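Local coordinates for testis-expressed protein 101 (Mus musculus, PDB 7BPS), which takes part in fertilisation by controlling sperm binding to the zona pellucida and sperm migration into the oviduct, probably through the adhesion molecule ADAM3, at residues F23-K28 with C38-L43; I82-Y87 with N94-L99. One frame throughout, in Å; residues are numbered along the deposited sequence.

How the contacts relate
Both contacts lie in the first Ly6/uPAR domain, on the same side of the chain's centre, with their own centres about 6 Å apart. Contact 1 closes along the chain before contact 2 opens. Each joins an irregular segment to a strand. The two strands, 37-46 and 80-88, are antiparallel neighbours in the six-stranded sheet of this domain. The two irregular segments also meet: Trp25 N lies 2.7 Å from Asp97 O, a probable hydrogen bond. On the sheet, Thr41 OG1 is 2.8 Å from Ser85 OG, probably bonded too. Segments 23-28 and 94-99 thus form a connected layer over neighbouring strands.

Contact 1. Residues F23-K28 with C38-L43; sequences FNWTSK and CQETVL. With NAG (2-acetamido-2-deoxy-beta-D-glucopyranose), chain C; FUC (alpha-L-fucopyranose), chain B.
The glycosylated loop 23-28 of the first Ly6/uPAR domain sets Trp25 against Glu40, Thr41 and Val42 of strand 37-46. The loop follows helix 19-22 and leads into strand 29-31. Trp25 carries the contact with the six-membered part of its indole. The strand atoms approach the ring obliquely, and the ring atoms that touch are CH2, CZ2 and CZ3. Trp25 CH2 is 3.6 Å from Val42 CG1 and 3.7 Å from Glu40 CB. Trp25 CZ2 reaches the backbone between them, 3.5 Å from Thr41 O. The indole CG lies anti to the backbone N of Trp25 (chi1 -157°), which directs the ring from the loop down to the sheet. Val42 turns CG1 into the position between its backbone N and carbonyl carbon (chi1 57°) and presents it to the indole. From the Glu40 side chain it is CB that meets Trp25. Its carboxylate runs on to Asn86 ND2 and to the backbone N of Lys96.

The antiparallel sheet belongs to a three-finger Ly6/uPAR fold, and strand 37-46 lies inside it, between strands 52-61 and 80-88. Ala56 and Tyr84 on those neighbours also touch Trp25. On the loop, Asn24 ND2 is bonded covalently to NAG C1 (1.5 Å). The same amide makes an Asx turn: Thr26 N donates to Asn24 OD1 at 3.1 Å. Sugar and turn together hold the amide at both ends. Ser27 OG donates to Trp25 O at 2.8 Å, from above the carbonyl plane (44° out of it). Lys58 NZ is a second donor to Trp25 O. The fucose lies by the chain farther along, with its C6 3.5 Å from Lys28 N.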
loop_
_atom_site.group_PDB
_atom_site.type_symbol
_atom_site.label_atom_id
_atom_site.label_comp_id
_atom_site.label_asym_id
_atom_site.label_seq_id
_atom_site.Cartn_x
_atom_site.Cartn_y
_atom_site.Cartn_z
ATOM N N PHE A 23 0.974 13.991 -4.486
ATOM C CA PHE A 23 0.779 13.619 -3.061
ATOM C C PHE A 23 1.730 14.417 -2.186
ATOM O O PHE A 23 2.947 14.260 -2.356
ATOM C CB PHE A 23 1.028 12.130 -2.831
ATOM C CG PHE A 23 0.488 11.615 -1.529
ATOM C CD1 PHE A 23 1.256 11.657 -0.381
ATOM C CD2 PHE A 23 -0.782 11.064 -1.462
ATOM C CE1 PHE A 23 0.770 11.165 0.822
ATOM C CE2 PHE A 23 -1.271 10.571 -0.259
ATOM C CZ PHE A 23 -0.486 10.614 0.880
ATOM N N ASN A 24 1.177 15.251 -1.311
ATOM C CA ASN A 24 1.924 16.018 -0.279
ATOM C C ASN A 24 1.860 15.258 1.063
ATOM O O ASN A 24 0.798 15.292 1.705
ATOM C CB ASN A 24 1.398 17.452 -0.140
ATOM C CG ASN A 24 2.296 18.309 0.718
ATOM O OD1 ASN A 24 3.120 17.775 1.456
ATOM N ND2 ASN A 24 2.166 19.626 0.619
ATOM N N TRP A 25 2.971 14.649 1.482
ATOM C CA TRP A 25 3.094 13.817 2.713
ATOM C C TRP A 25 3.593 14.629 3.932
ATOM O O TRP A 25 3.604 14.070 5.047
ATOM C CB TRP A 25 4.028 12.634 2.426
ATOM C CG TRP A 25 3.834 11.451 3.318
ATOM C CD1 TRP A 25 2.865 11.267 4.250
ATOM C CD2 TRP A 25 4.617 10.246 3.298
ATOM N NE1 TRP A 25 3.016 10.042 4.844
ATOM C CE2 TRP A 25 4.075 9.394 4.278
ATOM C CE3 TRP A 25 5.729 9.813 2.562
ATOM C CZ2 TRP A 25 4.578 8.121 4.508
ATOM C CZ3 TRP A 25 6.246 8.563 2.814
ATOM C CH2 TRP A 25 5.670 7.727 3.772
ATOM N N THR A 26 4.006 15.884 3.737
ATOM C CA THR A 26 4.371 16.820 4.833
ATOM C C THR A 26 3.182 16.952 5.799
ATOM O O THR A 26 2.078 17.281 5.359
ATOM C CB THR A 26 4.824 18.180 4.283
ATOM O OG1 THR A 26 5.932 17.936 3.414
ATOM C CG2 THR A 26 5.211 19.177 5.361
ATOM N N SER A 27 3.429 16.692 7.074
ATOM C CA SER A 27 2.429 16.588 8.167
ATOM C C SER A 27 2.918 17.410 9.372
ATOM O O SER A 27 4.123 17.689 9.442
ATOM C CB SER A 27 2.217 15.133 8.540
ATOM O OG SER A 27 2.006 14.317 7.393
ATOM N N LYS A 28 2.015 17.739 10.296
ATOM C CA LYS A 28 2.291 18.510 11.539
ATOM C C LYS A 28 3.140 17.632 12.461
ATOM O O LYS A 28 2.922 16.421 12.436
ATOM C CB LYS A 28 1.004 18.870 12.299
ATOM C CG LYS A 28 -0.251 19.212 11.486
ATOM C CD LYS A 28 -0.406 20.676 11.083
ATOM C CE LYS A 28 -1.428 21.434 11.906
ATOM N NZ LYS A 28 -1.194 22.897 11.847
ATOM N N CYS A 38 10.774 8.106 15.099
ATOM C CA CYS A 38 9.817 8.430 14.021
ATOM C C CYS A 38 9.745 7.289 12.995
ATOM O O CYS A 38 10.740 6.566 12.790
ATOM C CB CYS A 38 10.253 9.709 13.336
ATOM S SG CYS A 38 10.558 11.080 14.479
ATOM N N GLN A 39 8.609 7.163 12.316
ATOM C CA GLN A 39 8.491 6.344 11.085
ATOM C C GLN A 39 7.632 7.100 10.069
ATOM O O GLN A 39 6.766 7.919 10.495
ATOM C CB GLN A 39 7.948 4.947 11.398
ATOM C CG GLN A 39 6.520 4.927 11.907
ATOM C CD GLN A 39 5.460 4.938 10.828
ATOM O OE1 GLN A 39 5.724 4.582 9.671
ATOM N NE2 GLN A 39 4.244 5.329 11.217
ATOM N N GLU A 40 7.903 6.856 8.783
ATOM C CA GLU A 40 7.015 7.222 7.655
ATOM C C GLU A 40 6.881 5.957 6.809
ATOM O O GLU A 40 7.921 5.400 6.395
ATOM C CB GLU A 40 7.565 8.425 6.886
ATOM C CG GLU A 40 9.000 8.232 6.429
ATOM C CD GLU A 40 9.730 9.477 5.952
ATOM O OE1 GLU A 40 10.810 9.298 5.357
ATOM O OE2 GLU A 40 9.215 10.604 6.158
ATOM N N THR A 41 5.656 5.465 6.652
ATOM C CA THR A 41 5.343 4.228 5.902
ATOM C C THR A 41 4.196 4.526 4.951
ATOM O O THR A 41 3.172 5.044 5.413
ATOM C CB THR A 41 4.958 3.091 6.844
ATOM O OG1 THR A 41 6.052 2.889 7.740
ATOM C CG2 THR A 41 4.622 1.808 6.112
ATOM N N VAL A 42 4.357 4.202 3.676
ATOM C CA VAL A 42 3.264 4.340 2.679
ATOM C C VAL A 42 3.163 3.040 1.905
ATOM O O VAL A 42 4.207 2.487 1.570
ATOM C CB VAL A 42 3.510 5.548 1.764
ATOM C CG1 VAL A 42 4.854 5.483 1.042
ATOM C CG2 VAL A 42 2.370 5.733 0.799
ATOM N N LEU A 43 1.943 2.594 1.630
ATOM C CA LEU A 43 1.624 1.445 0.751
ATOM C C LEU A 43 0.741 1.969 -0.377
ATOM O O LEU A 43 -0.219 2.691 -0.079
ATOM C CB LEU A 43 0.903 0.372 1.569
ATOM C CG LEU A 43 0.469 -0.878 0.811
ATOM C CD1 LEU A 43 1.613 -1.555 0.095
ATOM C CD2 LEU A 43 -0.174 -1.862 1.758
HETATM C C1 NAG C . 2.997 20.573 1.341
HETATM C C2 NAG C . 3.826 21.481 0.395
HETATM C C3 NAG C . 4.783 22.357 1.233
HETATM C C4 NAG C . 3.977 23.155 2.245
HETATM C C5 NAG C . 3.218 22.160 3.143
HETATM C C6 NAG C . 2.518 22.949 4.243
HETATM C C7 NAG C . 4.453 20.989 -1.995
HETATM C C8 NAG C . 5.435 20.298 -2.910
HETATM N N2 NAG C . 4.594 20.765 -0.655
HETATM O O3 NAG C . 5.540 23.293 0.456
HETATM O O4 NAG C . 4.845 24.053 2.976
HETATM O O5 NAG C . 2.310 21.329 2.368
HETATM O O6 NAG C . 1.366 22.261 4.721
HETATM O O7 NAG C . 3.592 21.731 -2.480
HETATM C C1 FUC B . 0.385 22.683 5.508
HETATM C C2 FUC B . -1.093 22.495 5.755
HETATM C C3 FUC B . -1.371 20.992 5.593
HETATM C C4 FUC B . -0.463 20.134 6.481
HETATM C C5 FUC B . 0.988 20.669 6.665
HETATM C C6 FUC B . 1.539 20.364 8.052
HETATM O O2 FUC B . -1.785 23.347 4.822
HETATM O O3 FUC B . -2.730 20.644 5.909
HETATM O O4 FUC B . -1.123 19.914 7.742
HETATM O O5 FUC B . 1.223 22.077 6.475
#

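Contact 2. Residues I82-Y87 with N94-L99; sequences ISYSNY and NNKDSL. With SO4 (sulfate ion), chain G.
Tyr84 and Lys96 make a small surface contact, in which the loop after strand 80-88 turns back over that strand. The lysine's aliphatic chain passes across the outer end of the phenol. Lys96 CD is 3.7 Å from Tyr84 CE2, and Lys96 CE lies over one ring face. Tyr84 CG is anti to its own backbone N (chi1 165°), which extends the ring from the strand to the loop. The ammonium is far from the ring: Lys96 NZ is 5.7 Å from the ring centroid, at most a weak cation-pi attraction. The chain bends at its last torsion (chi4 62°), and NZ bonds to Ser101 OG.

In this Ly6/uPAR domain, strand 80-88 pairs with strands 37-46 and 68-72. From the first of these, Glu40 accepts the hydrogen bond of Tyr84 OH.

A sulfate, probably from the crystallisation liquor, sits on the loop. Asp97 N donates to its O4 at 2.8 Å, with an N-H...O angle of 154°. Ser98 N makes a weak bond to O3 at 2.9 Å. Lys96 NZ adds weak, long bonds to O1 and O3, both at 3.4 Å, and its charge would favour the anion here.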
loop_
_atom_site.group_PDB
_atom_site.type_symbol
_atom_site.label_atom_id
_atom_site.label_comp_id
_atom_site.label_asym_id
_atom_site.label_seq_id
_atom_site.Cartn_x
_atom_site.Cartn_y
_atom_site.Cartn_z
ATOM N N ILE A 82 3.265 -1.714 -3.769
ATOM C CA ILE A 82 4.623 -1.197 -3.443
ATOM C C ILE A 82 4.575 -0.459 -2.103
ATOM O O ILE A 82 3.605 0.285 -1.878
ATOM C CB ILE A 82 5.107 -0.261 -4.557
ATOM C CG1 ILE A 82 5.515 -1.059 -5.796
ATOM C CG2 ILE A 82 6.228 0.637 -4.053
ATOM C CD1 ILE A 82 5.871 -0.193 -7.008
ATOM N N SER A 83 5.601 -0.609 -1.259
ATOM C CA SER A 83 5.693 0.148 0.014
ATOM C C SER A 83 7.068 0.784 0.172
ATOM O O SER A 83 8.062 0.232 -0.336
ATOM C CB SER A 83 5.312 -0.692 1.213
ATOM O OG SER A 83 6.284 -1.678 1.463
ATOM N N TYR A 84 7.081 1.930 0.839
ATOM C CA TYR A 84 8.276 2.604 1.392
ATOM C C TYR A 84 8.079 2.805 2.892
ATOM O O TYR A 84 7.025 3.336 3.263
ATOM C CB TYR A 84 8.464 3.950 0.712
ATOM C CG TYR A 84 9.414 4.875 1.420
ATOM C CD1 TYR A 84 10.778 4.864 1.163
ATOM C CD2 TYR A 84 8.934 5.760 2.357
ATOM C CE1 TYR A 84 11.631 5.746 1.805
ATOM C CE2 TYR A 84 9.773 6.632 3.015
ATOM C CZ TYR A 84 11.122 6.636 2.733
ATOM O OH TYR A 84 11.911 7.522 3.400
ATOM N N SER A 85 9.054 2.386 3.708
ATOM C CA SER A 85 9.041 2.514 5.182
ATOM C C SER A 85 10.415 2.982 5.667
ATOM O O SER A 85 11.437 2.275 5.457
ATOM C CB SER A 85 8.618 1.241 5.836
ATOM O OG SER A 85 8.353 1.441 7.230
ATOM N N ASN A 86 10.428 4.162 6.283
ATOM C CA ASN A 86 11.634 4.787 6.859
ATOM C C ASN A 86 11.387 4.996 8.352
ATOM O O ASN A 86 10.654 5.926 8.700
ATOM C CB ASN A 86 11.984 6.085 6.141
ATOM C CG ASN A 86 13.093 6.823 6.854
ATOM O OD1 ASN A 86 13.850 6.234 7.621
ATOM N ND2 ASN A 86 13.144 8.129 6.678
ATOM N N TYR A 87 11.980 4.137 9.174
ATOM C CA TYR A 87 12.146 4.316 10.630
ATOM C C TYR A 87 13.470 5.055 10.896
ATOM O O TYR A 87 14.503 4.694 10.312
ATOM C CB TYR A 87 12.096 2.959 11.317
ATOM C CG TYR A 87 10.715 2.384 11.452
ATOM C CD1 TYR A 87 9.911 2.177 10.347
ATOM C CD2 TYR A 87 10.212 2.025 12.689
ATOM C CE1 TYR A 87 8.645 1.621 10.463
ATOM C CE2 TYR A 87 8.944 1.475 12.826
ATOM C CZ TYR A 87 8.157 1.269 11.707
ATOM O OH TYR A 87 6.900 0.746 11.832
ATOM N N ASN A 94 11.271 11.939 9.897
ATOM C CA ASN A 94 10.222 11.360 9.014
ATOM C C ASN A 94 9.550 12.494 8.228
ATOM O O ASN A 94 8.361 12.752 8.440
ATOM C CB ASN A 94 9.202 10.530 9.794
ATOM C CG ASN A 94 8.436 11.331 10.830
ATOM O OD1 ASN A 94 8.856 12.420 11.236
ATOM N ND2 ASN A 94 7.324 10.780 11.285
ATOM N N ASN A 95 10.303 13.127 7.328
ATOM C CA ASN A 95 9.949 14.420 6.700
ATOM C C ASN A 95 9.825 14.280 5.168
ATOM O O ASN A 95 9.775 15.314 4.481
ATOM C CB ASN A 95 10.977 15.476 7.119
ATOM C CG ASN A 95 12.367 15.239 6.554
ATOM O OD1 ASN A 95 12.712 14.141 6.115
ATOM N ND2 ASN A 95 13.180 16.286 6.540
ATOM N N LYS A 96 9.732 13.066 4.634
ATOM C CA LYS A 96 9.488 12.875 3.179
ATOM C C LYS A 96 8.192 13.614 2.803
ATOM O O LYS A 96 7.199 13.461 3.514
ATOM C CB LYS A 96 9.437 11.381 2.859
ATOM C CG LYS A 96 9.392 11.049 1.376
ATOM C CD LYS A 96 10.031 9.717 1.054
ATOM C CE LYS A 96 10.073 9.416 -0.429
ATOM N NZ LYS A 96 10.882 10.396 -1.192
ATOM N N ASP A 97 8.207 14.420 1.745
ATOM C CA ASP A 97 7.089 15.322 1.354
ATOM C C ASP A 97 6.338 14.706 0.168
ATOM O O ASP A 97 5.148 14.996 0.006
ATOM C CB ASP A 97 7.621 16.740 1.113
ATOM C CG ASP A 97 7.567 17.265 -0.311
ATOM O OD1 ASP A 97 6.432 17.501 -0.805
ATOM O OD2 ASP A 97 8.661 17.497 -0.892
ATOM N N SER A 98 7.006 13.862 -0.605
ATOM C CA SER A 98 6.626 13.469 -1.989
ATOM C C SER A 98 6.897 11.970 -2.176
ATOM O O SER A 98 7.854 11.443 -1.560
ATOM C CB SER A 98 7.376 14.332 -3.002
ATOM O OG SER A 98 7.974 13.581 -4.061
ATOM N N LEU A 99 6.084 11.320 -3.010
ATOM C CA LEU A 99 6.170 9.870 -3.305
ATOM C C LEU A 99 6.860 9.643 -4.655
ATOM O O LEU A 99 6.776 8.500 -5.200
ATOM C CB LEU A 99 4.746 9.312 -3.316
ATOM C CG LEU A 99 3.928 9.540 -2.051
ATOM C CD1 LEU A 99 2.631 8.763 -2.138
ATOM C CD2 LEU A 99 4.693 9.136 -0.804
HETATM S S SO4 G . 11.044 14.350 -0.583
HETATM O O1 SO4 G . 12.110 13.423 -0.281
HETATM O O2 SO4 G . 11.476 15.267 -1.615
HETATM O O3 SO4 G . 9.894 13.612 -1.046
HETATM O O4 SO4 G . 10.699 15.099 0.600
#